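Side-chain contact in DinB-like domain-containing protein (Enterococcus faecalis, PDB 3CEX), which is of unknown function but belongs to the DinB superfamily of helical-bundle proteins and pairs with a second copy of itself in its assembly: residues A[161-164]-A[165-169]. Residues are numbered along the deposited sequence; the frame is centred on the assembly and turned at random.
Sequences QAVY and TRRLV. With ACY (acetic acid), chain C.
V163 and R167, one helical turn apart, run side by side in the same direction, and the CG1 methyl of V163 sits over one face of the R167 guanidinium, 3.5 Å from R167 NE. That methyl hangs there because CG1 is anti to the backbone N (chi1 171°). The covered NE has no polar partner in the model; the two terminal nitrogens do the bonding. NH2 of R167 gives a nearly straight bond of 2.8 Å to OXT of an acetic acid, probably bound as acetate, while NH1, 3.6 Å from Y164 CE1 and oblique to that ring, bonds L40 O of the second subunit and a glycerol. R166 holds the same ligand edge-on: its NH1 reaches OXT at 2.9 Å and its NH2 reaches the other oxygen, O, at 3.2 Å. OXT is therefore gripped by two arginines, which would favour the ionised form of the acid. R166 bends at chi3 (72°), which brings its guanidinium face over V163 O; its NH2 also bonds T24 OG1, and its NH1 makes a salt bridge to the C-terminal OXT of K172. V163 O itself accepts R167 N at 3.0 Å, and the carbonyls of Q161, A162 and Y164 likewise take the amides of T165, R166 and L168. T165 OG1 bonds K42 O in its own chain, Y164 OH K42 N of the second subunit. The backbone bonds are the i to i+4 ladder of an alpha-helix, near the C-terminal end of helix 144-170 in a DinB-like bundle, where neighbouring arginines converge on one small carboxylate, probably from the crystallisation liquor.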
ATOM      1  N   GLN A 161      -4.644   3.420  -4.160  1.00 26.20           N
ATOM      2  CA  GLN A 161      -5.929   4.109  -4.422  1.00 26.35           C
ATOM      3  C   GLN A 161      -5.800   5.092  -5.575  1.00 25.50           C
ATOM      4  O   GLN A 161      -6.719   5.264  -6.363  1.00 25.11           O
ATOM      5  CB  GLN A 161      -6.430   4.796  -3.124  1.00 27.24           C
ATOM      6  CG  GLN A 161      -6.899   3.807  -2.078  1.00 26.06           C
ATOM      7  CD  GLN A 161      -7.263   4.433  -0.728  1.00 26.94           C
ATOM      8  OE1 GLN A 161      -6.988   5.611  -0.495  1.00 28.14           O
ATOM      9  NE2 GLN A 161      -7.919   3.645   0.146  1.00 22.15           N
ATOM     10  N   ALA A 162      -4.661   5.760  -5.686  1.00 25.77           N
ATOM     11  CA  ALA A 162      -4.446   6.737  -6.794  1.00 25.49           C
ATOM     12  C   ALA A 162      -4.558   6.104  -8.168  1.00 24.56           C
ATOM     13  O   ALA A 162      -5.072   6.722  -9.095  1.00 24.93           O
ATOM     14  CB  ALA A 162      -3.094   7.436  -6.651  1.00 24.87           C
ATOM     15  N   VAL A 163      -4.084   4.870  -8.300  1.00 24.45           N
ATOM     16  CA  VAL A 163      -4.241   4.110  -9.550  1.00 23.46           C
ATOM     17  C   VAL A 163      -5.703   3.923  -9.929  1.00 23.34           C
ATOM     18  O   VAL A 163      -6.085   4.104 -11.086  1.00 22.05           O
ATOM     19  CB  VAL A 163      -3.583   2.748  -9.423  1.00 24.35           C
ATOM     20  CG1 VAL A 163      -3.917   1.877 -10.622  1.00 22.36           C
ATOM     21  CG2 VAL A 163      -2.056   2.911  -9.241  1.00 22.97           C
ATOM     22  N   TYR A 164      -6.521   3.578  -8.937  1.00 23.66           N
ATOM     23  CA  TYR A 164      -7.962   3.396  -9.130  1.00 23.17           C
ATOM     24  C   TYR A 164      -8.678   4.694  -9.501  1.00 23.90           C
ATOM     25  O   TYR A 164      -9.487   4.708 -10.412  1.00 22.86           O
ATOM     26  CB  TYR A 164      -8.567   2.657  -7.902  1.00 23.56           C
ATOM     27  CG  TYR A 164      -8.579   1.138  -8.051  1.00 23.55           C
ATOM     28  CD1 TYR A 164      -7.698   0.483  -8.898  1.00 26.73           C
ATOM     29  CD2 TYR A 164      -9.477   0.356  -7.357  1.00 24.21           C
ATOM     30  CE1 TYR A 164      -7.734  -0.905  -9.073  1.00 23.96           C
ATOM     31  CE2 TYR A 164      -9.520  -1.010  -7.535  1.00 21.79           C
ATOM     32  CZ  TYR A 164      -8.632  -1.634  -8.394  1.00 22.35           C
ATOM     33  OH  TYR A 164      -8.659  -3.008  -8.574  1.00 24.49           O
ATOM     34  N   THR A 165      -8.409   5.775  -8.783  1.00 24.32           N
ATOM     35  CA  THR A 165      -8.995   7.054  -9.143  1.00 24.31           C
ATOM     36  C   THR A 165      -8.624   7.435 -10.582  1.00 24.73           C
ATOM     37  O   THR A 165      -9.449   7.938 -11.339  1.00 25.39           O
ATOM     38  CB  THR A 165      -8.489   8.162  -8.237  1.00 23.70           C
ATOM     39  OG1 THR A 165      -8.991   7.955  -6.917  1.00 23.33           O
ATOM     40  CG2 THR A 165      -8.973   9.539  -8.764  1.00 23.57           C
ATOM     41  N   ARG A 166      -7.365   7.232 -10.949  1.00 26.05           N
ATOM     42  CA  ARG A 166      -6.905   7.496 -12.319  1.00 25.73           C
ATOM     43  C   ARG A 166      -7.734   6.718 -13.321  1.00 25.75           C
ATOM     44  O   ARG A 166      -8.218   7.287 -14.313  1.00 24.98           O
ATOM     45  CB  ARG A 166      -5.420   7.131 -12.482  1.00 26.55           C
ATOM     46  CG  ARG A 166      -4.791   7.484 -13.851  1.00 26.72           C
ATOM     47  CD  ARG A 166      -3.572   6.609 -14.151  1.00 29.24           C
ATOM     48  NE  ARG A 166      -3.909   5.226 -14.481  1.00 34.16           N
ATOM     49  CZ  ARG A 166      -3.236   4.138 -14.076  1.00 34.76           C
ATOM     50  NH1 ARG A 166      -3.646   2.940 -14.464  1.00 34.84           N
ATOM     51  NH2 ARG A 166      -2.168   4.227 -13.288  1.00 37.09           N
ATOM     52  N   ARG A 167      -7.910   5.427 -13.076  1.00 25.27           N
ATOM     53  CA  ARG A 167      -8.724   4.582 -13.943  1.00 26.18           C
ATOM     54  C   ARG A 167     -10.155   5.077 -14.079  1.00 27.03           C
ATOM     55  O   ARG A 167     -10.702   5.089 -15.179  1.00 24.71           O
ATOM     56  CB  ARG A 167      -8.680   3.108 -13.504  1.00 26.58           C
ATOM     57  CG  ARG A 167      -7.290   2.480 -13.684  1.00 27.01           C
ATOM     58  CD  ARG A 167      -7.182   1.115 -13.051  1.00 27.60           C
ATOM     59  NE  ARG A 167      -5.865   0.509 -13.244  1.00 29.28           N
ATOM     60  CZ  ARG A 167      -5.551  -0.749 -12.907  1.00 30.97           C
ATOM     61  NH1 ARG A 167      -6.467  -1.572 -12.403  1.00 31.87           N
ATOM     62  NH2 ARG A 167      -4.320  -1.205 -13.099  1.00 31.65           N
ATOM     63  N   LEU A 168     -10.740   5.521 -12.972  1.00 27.39           N
ATOM     64  CA  LEU A 168     -12.102   6.049 -12.998  1.00 27.52           C
ATOM     65  C   LEU A 168     -12.190   7.372 -13.722  1.00 28.80           C
ATOM     66  O   LEU A 168     -13.193   7.659 -14.378  1.00 28.29           O
ATOM     67  CB  LEU A 168     -12.617   6.232 -11.561  1.00 28.12           C
ATOM     68  CG  LEU A 168     -12.763   4.965 -10.736  1.00 28.96           C
ATOM     69  CD1 LEU A 168     -13.006   5.279  -9.287  1.00 27.77           C
ATOM     70  CD2 LEU A 168     -13.902   4.127 -11.329  1.00 31.72           C
ATOM     71  N   VAL A 169     -11.133   8.174 -13.646  1.00 28.75           N
ATOM     72  CA  VAL A 169     -11.185   9.524 -14.189  1.00 30.22           C
ATOM     73  C   VAL A 169     -10.835   9.558 -15.674  1.00 30.77           C
ATOM     74  O   VAL A 169     -11.499  10.250 -16.460  1.00 30.32           O
ATOM     75  CB  VAL A 169     -10.266  10.501 -13.389  1.00 29.49           C
ATOM     76  CG1 VAL A 169     -10.193  11.863 -14.082  1.00 31.53           C
ATOM     77  CG2 VAL A 169     -10.765  10.638 -11.935  1.00 28.77           C
TER
HETATM   78  C   ACY C 301      -1.161   0.429 -13.195  1.00 53.11           C
HETATM   79  O   ACY C 301      -0.505   1.468 -12.877  1.00 52.70           O
HETATM   80  OXT ACY C 301      -2.246   0.464 -13.838  1.00 51.44           O
HETATM   81  CH3 ACY C 301      -0.632  -0.940 -12.798  1.00 53.23           C